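Long-range contact in catalase (Pseudomonas syringae, PDB 1M7S), which breaks hydrogen peroxide down into water and oxygen with the help of a heme group, protecting cells from its toxic effects: residues 108-120 against 346-358. Sequence-based numbering, arbitrary orientation.
Sequences FATKFYTADGNWD and SLPVNQPKVAVNN
Tyr-113 and Asn-118, on the two strands of a beta hairpin, meet the irregular loop 346-358, whose backbone comes nearest where the CA atoms of Asn-118 and Pro-352 are 5.5 Å apart. The hairpin belongs to the antiparallel beta barrel of the catalase fold and reverses through a type I turn, Thr-114 to Gly-117; the loop follows helix 323-339, which carries Tyr-332, the probable axial heme ligand. The Tyr-113 ring stands between two lysines. Lys-353 bends over one face in a cation-pi contact, its NZ 3.7 Å from the ring centroid, while CG of Lys-111 lies over the rim of the opposite face. At the far end of the ring, OH of Tyr-113 donates to O of Val-349 at 2.6 Å, in the carbonyl plane, so the ring is held by both its face and its hydroxyl. CG of Asn-118 lies anti to the carbonyl carbon (chi1 -62°), which carries the amide to the loop: ND2 gives a weak but nearly straight bond to O of Gln-351 (3.4 Å, 173°), and OD1 packs against CA of Pro-352. Nearer the turn, CG1 of Val-354 touches O of Ala-115. Two waters complete the join. One receives hydrogen bonds from NZ of Lys-111 and ND2 of Asn-118 and donates to O of Asn-350. That lysine also forms a salt bridge with Asp-120 and bonds to O of Ala-307, whose N is bound by OD1 of Asn-350, so Ala-307 bridges the two segments. Asn-8 of a second subunit bonds to O of Asn-118 and packs on Pro-352, placing the contact at a subunit interface. The other water donates to O of Thr-114 and OD1 of Asn-118, both at 2.7 Å, and accepts from N of Lys-353.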
loop_
_atom_site.group_PDB
_atom_site.type_symbol
_atom_site.label_atom_id
_atom_site.label_comp_id
_atom_site.label_asym_id
_atom_site.label_seq_id
_atom_site.Cartn_x
_atom_site.Cartn_y
_atom_site.Cartn_z
ATOM N N PHE A 108 20.823 -17.584 -7.945
ATOM C CA PHE A 108 20.520 -19.032 -7.761
ATOM C C PHE A 108 20.092 -19.183 -6.326
ATOM O O PHE A 108 20.899 -19.276 -5.412
ATOM C CB PHE A 108 21.793 -19.817 -8.079
ATOM C CG PHE A 108 21.680 -21.328 -8.147
ATOM C CD1 PHE A 108 22.650 -22.028 -8.834
ATOM C CD2 PHE A 108 20.655 -22.046 -7.545
ATOM C CE1 PHE A 108 22.624 -23.414 -8.948
ATOM C CE2 PHE A 108 20.598 -23.433 -7.657
ATOM C CZ PHE A 108 21.598 -24.105 -8.370
ATOM N N ALA A 109 18.813 -18.920 -6.023
ATOM C CA ALA A 109 18.240 -18.907 -4.685
ATOM C C ALA A 109 17.417 -20.184 -4.441
ATOM O O ALA A 109 16.457 -20.506 -5.158
ATOM C CB ALA A 109 17.373 -17.653 -4.529
ATOM N N THR A 110 17.721 -20.843 -3.330
ATOM C CA THR A 110 17.064 -22.136 -3.019
ATOM C C THR A 110 16.343 -22.014 -1.686
ATOM O O THR A 110 16.968 -21.628 -0.688
ATOM C CB THR A 110 18.127 -23.238 -2.919
ATOM O OG1 THR A 110 18.854 -23.341 -4.138
ATOM C CG2 THR A 110 17.464 -24.623 -2.655
ATOM N N LYS A 111 15.022 -22.216 -1.671
ATOM C CA LYS A 111 14.238 -22.257 -0.462
ATOM C C LYS A 111 14.119 -23.764 -0.069
ATOM O O LYS A 111 13.536 -24.509 -0.858
ATOM C CB LYS A 111 12.840 -21.709 -0.709
ATOM C CG LYS A 111 11.910 -21.775 0.485
ATOM C CD LYS A 111 10.593 -20.989 0.329
ATOM C CE LYS A 111 10.852 -19.481 0.221
ATOM N NZ LYS A 111 11.535 -18.930 1.435
ATOM N N PHE A 112 14.704 -24.105 1.072
ATOM C CA PHE A 112 14.604 -25.538 1.462
ATOM C C PHE A 112 13.483 -25.660 2.477
ATOM O O PHE A 112 13.499 -24.945 3.484
ATOM C CB PHE A 112 15.878 -25.961 2.165
ATOM C CG PHE A 112 17.132 -26.095 1.378
ATOM C CD1 PHE A 112 17.947 -24.986 1.134
ATOM C CD2 PHE A 112 17.556 -27.317 0.886
ATOM C CE1 PHE A 112 19.148 -25.123 0.457
ATOM C CE2 PHE A 112 18.746 -27.445 0.205
ATOM C CZ PHE A 112 19.579 -26.349 -0.024
ATOM N N TYR A 113 12.450 -26.453 2.237
ATOM C CA TYR A 113 11.328 -26.522 3.161
ATOM C C TYR A 113 11.659 -27.656 4.173
ATOM O O TYR A 113 11.111 -28.740 3.984
ATOM C CB TYR A 113 10.044 -26.812 2.433
ATOM C CG TYR A 113 9.577 -25.760 1.408
ATOM C CD1 TYR A 113 8.779 -24.726 1.789
ATOM C CD2 TYR A 113 9.951 -25.893 0.093
ATOM C CE1 TYR A 113 8.323 -23.777 0.858
ATOM C CE2 TYR A 113 9.505 -24.977 -0.886
ATOM C CZ TYR A 113 8.699 -23.939 -0.466
ATOM O OH TYR A 113 8.250 -23.029 -1.413
ATOM N N THR A 114 12.591 -27.352 5.054
ATOM C CA THR A 114 13.110 -28.401 5.955
ATOM C C THR A 114 12.144 -28.722 7.073
ATOM O O THR A 114 11.196 -28.039 7.421
ATOM C CB THR A 114 14.474 -28.109 6.619
ATOM O OG1 THR A 114 14.294 -27.393 7.835
ATOM C CG2 THR A 114 15.388 -27.322 5.668
ATOM N N ALA A 115 12.506 -29.849 7.716
ATOM C CA ALA A 115 11.712 -30.324 8.866
ATOM C C ALA A 115 11.913 -29.483 10.097
ATOM O O ALA A 115 11.221 -29.744 11.098
ATOM C CB ALA A 115 12.211 -31.775 9.108
ATOM N N ASP A 116 12.797 -28.497 10.143
ATOM C CA ASP A 116 13.026 -27.561 11.194
ATOM C C ASP A 116 12.592 -26.119 10.801
ATOM O O ASP A 116 12.810 -25.211 11.587
ATOM C CB ASP A 116 14.502 -27.357 11.567
ATOM C CG ASP A 116 15.359 -28.551 11.817
ATOM O OD1 ASP A 116 14.793 -29.629 12.140
ATOM O OD2 ASP A 116 16.610 -28.376 11.704
ATOM N N GLY A 117 11.999 -25.979 9.643
ATOM C CA GLY A 117 11.591 -24.634 9.175
ATOM C C GLY A 117 12.217 -24.394 7.805
ATOM O O GLY A 117 13.067 -25.126 7.261
ATOM N N ASN A 118 11.846 -23.252 7.199
ATOM C CA ASN A 118 12.437 -22.952 5.880
ATOM C C ASN A 118 13.787 -22.240 6.031
ATOM O O ASN A 118 13.908 -21.288 6.773
ATOM C CB ASN A 118 11.520 -22.085 5.023
ATOM C CG ASN A 118 10.184 -22.717 4.680
ATOM O OD1 ASN A 118 9.989 -23.937 4.843
ATOM N ND2 ASN A 118 9.293 -21.860 4.182
ATOM N N TRP A 119 14.761 -22.782 5.336
ATOM C CA TRP A 119 16.079 -22.236 5.221
ATOM C C TRP A 119 16.289 -21.809 3.773
ATOM O O TRP A 119 16.197 -22.633 2.862
ATOM C CB TRP A 119 17.169 -23.266 5.546
ATOM C CG TRP A 119 18.556 -22.724 5.295
ATOM C CD1 TRP A 119 19.026 -21.487 5.676
ATOM C CD2 TRP A 119 19.632 -23.389 4.661
ATOM N NE1 TRP A 119 20.330 -21.355 5.270
ATOM C CE2 TRP A 119 20.728 -22.504 4.655
ATOM C CE3 TRP A 119 19.777 -24.654 4.084
ATOM C CZ2 TRP A 119 21.971 -22.861 4.115
ATOM C CZ3 TRP A 119 21.009 -24.993 3.535
ATOM C CH2 TRP A 119 22.084 -24.093 3.548
ATOM N N ASP A 120 16.700 -20.566 3.552
ATOM C CA ASP A 120 16.958 -20.091 2.176
ATOM C C ASP A 120 18.448 -19.883 1.961
ATOM O O ASP A 120 19.140 -19.121 2.690
ATOM C CB ASP A 120 16.313 -18.701 1.952
ATOM C CG ASP A 120 14.807 -18.692 1.981
ATOM O OD1 ASP A 120 14.225 -17.605 2.139
ATOM O OD2 ASP A 120 14.169 -19.773 1.899
ATOM N N SER A 346 2.917 -15.972 4.947
ATOM C CA SER A 346 1.820 -16.930 5.014
ATOM C C SER A 346 1.281 -17.297 3.640
ATOM O O SER A 346 0.385 -18.184 3.556
ATOM C CB SER A 346 0.731 -16.349 5.935
ATOM O OG SER A 346 -0.018 -15.418 5.147
ATOM N N LEU A 347 1.800 -16.787 2.517
ATOM C CA LEU A 347 1.360 -17.201 1.193
ATOM C C LEU A 347 1.769 -18.648 0.979
ATOM O O LEU A 347 2.823 -19.055 1.449
ATOM C CB LEU A 347 1.979 -16.331 0.060
ATOM C CG LEU A 347 1.635 -14.842 0.126
ATOM C CD1 LEU A 347 2.407 -14.037 -0.951
ATOM C CD2 LEU A 347 0.121 -14.596 -0.126
ATOM N N PRO A 348 1.025 -19.446 0.235
ATOM C CA PRO A 348 1.325 -20.831 -0.051
ATOM C C PRO A 348 2.780 -21.136 -0.339
ATOM O O PRO A 348 3.411 -21.970 0.364
ATOM C CB PRO A 348 0.388 -21.252 -1.221
ATOM C CG PRO A 348 -0.780 -20.346 -0.920
ATOM C CD PRO A 348 -0.241 -19.034 -0.386
ATOM N N VAL A 349 3.434 -20.427 -1.236
ATOM C CA VAL A 349 4.807 -20.717 -1.626
ATOM C C VAL A 349 5.807 -20.415 -0.511
ATOM O O VAL A 349 6.910 -21.014 -0.581
ATOM C CB VAL A 349 5.166 -19.998 -2.954
ATOM C CG1 VAL A 349 5.305 -18.504 -2.708
ATOM C CG2 VAL A 349 6.395 -20.582 -3.618
ATOM N N ASN A 350 5.441 -19.529 0.390
ATOM C CA ASN A 350 6.372 -19.152 1.438
ATOM C C ASN A 350 6.154 -19.904 2.746
ATOM O O ASN A 350 6.997 -19.787 3.647
ATOM C CB ASN A 350 6.285 -17.639 1.665
ATOM C CG ASN A 350 6.765 -16.905 0.426
ATOM O OD1 ASN A 350 7.735 -17.358 -0.209
ATOM N ND2 ASN A 350 6.125 -15.803 0.096
ATOM N N GLN A 351 5.045 -20.658 2.852
ATOM C CA GLN A 351 4.807 -21.325 4.155
ATOM C C GLN A 351 5.805 -22.454 4.398
ATOM O O GLN A 351 6.229 -23.144 3.486
ATOM C CB GLN A 351 3.408 -21.974 4.108
ATOM C CG GLN A 351 2.239 -21.031 4.191
ATOM C CD GLN A 351 0.929 -21.721 3.801
ATOM O OE1 GLN A 351 0.799 -22.940 3.693
ATOM N NE2 GLN A 351 -0.094 -20.940 3.509
ATOM N N PRO A 352 6.158 -22.696 5.652
ATOM C CA PRO A 352 7.040 -23.789 6.020
ATOM C C PRO A 352 6.185 -25.073 6.018
ATOM O O PRO A 352 4.937 -24.966 6.065
ATOM C CB PRO A 352 7.473 -23.522 7.464
ATOM C CG PRO A 352 6.343 -22.677 7.990
ATOM C CD PRO A 352 5.699 -21.921 6.809
ATOM N N LYS A 353 6.834 -26.209 6.103
ATOM C CA LYS A 353 6.176 -27.499 6.135
ATOM C C LYS A 353 5.987 -27.956 7.598
ATOM O O LYS A 353 5.722 -29.140 7.816
ATOM C CB LYS A 353 6.971 -28.613 5.528
ATOM C CG LYS A 353 7.592 -28.874 4.229
ATOM C CD LYS A 353 6.645 -28.928 3.051
ATOM C CE LYS A 353 6.462 -27.524 2.491
ATOM N NZ LYS A 353 6.691 -27.515 1.012
ATOM N N VAL A 354 6.223 -27.117 8.567
ATOM C CA VAL A 354 6.085 -27.344 9.985
ATOM C C VAL A 354 5.182 -26.236 10.535
ATOM O O VAL A 354 4.915 -25.232 9.868
ATOM C CB VAL A 354 7.417 -27.337 10.771
ATOM C CG1 VAL A 354 8.276 -28.506 10.336
ATOM C CG2 VAL A 354 8.140 -26.018 10.564
ATOM N N ALA A 355 4.739 -26.404 11.773
ATOM C CA ALA A 355 3.806 -25.479 12.411
ATOM C C ALA A 355 4.389 -24.124 12.733
ATOM O O ALA A 355 5.610 -24.038 12.904
ATOM C CB ALA A 355 3.345 -26.162 13.720
ATOM N N VAL A 356 3.593 -23.071 12.652
ATOM C CA VAL A 356 3.999 -21.718 13.047
ATOM C C VAL A 356 3.177 -21.372 14.284
ATOM O O VAL A 356 1.932 -21.446 14.306
ATOM C CB VAL A 356 3.727 -20.683 11.931
ATOM C CG1 VAL A 356 3.914 -19.252 12.371
ATOM C CG2 VAL A 356 4.599 -21.065 10.722
ATOM N N ASN A 357 3.828 -20.993 15.355
ATOM C CA ASN A 357 3.178 -20.720 16.637
ATOM C C ASN A 357 3.813 -19.526 17.306
ATOM O O ASN A 357 4.856 -19.574 17.945
ATOM C CB ASN A 357 3.381 -21.976 17.513
ATOM C CG ASN A 357 2.704 -21.858 18.862
ATOM O OD1 ASN A 357 1.687 -21.176 18.982
ATOM N ND2 ASN A 357 3.282 -22.523 19.864
ATOM N N ASN A 358 3.151 -18.374 17.191
ATOM C CA ASN A 358 3.656 -17.162 17.791
ATOM C C ASN A 358 2.527 -16.172 17.963
ATOM O O ASN A 358 1.378 -16.464 17.637
ATOM C CB ASN A 358 4.880 -16.608 17.024
ATOM C CG ASN A 358 4.635 -16.265 15.568
ATOM O OD1 ASN A 358 3.654 -15.585 15.300
ATOM N ND2 ASN A 358 5.494 -16.709 14.651
HETATM O O HOH W 1 9.524 -18.886 3.509
HETATM O O HOH W 2 9.611 -26.042 6.439
#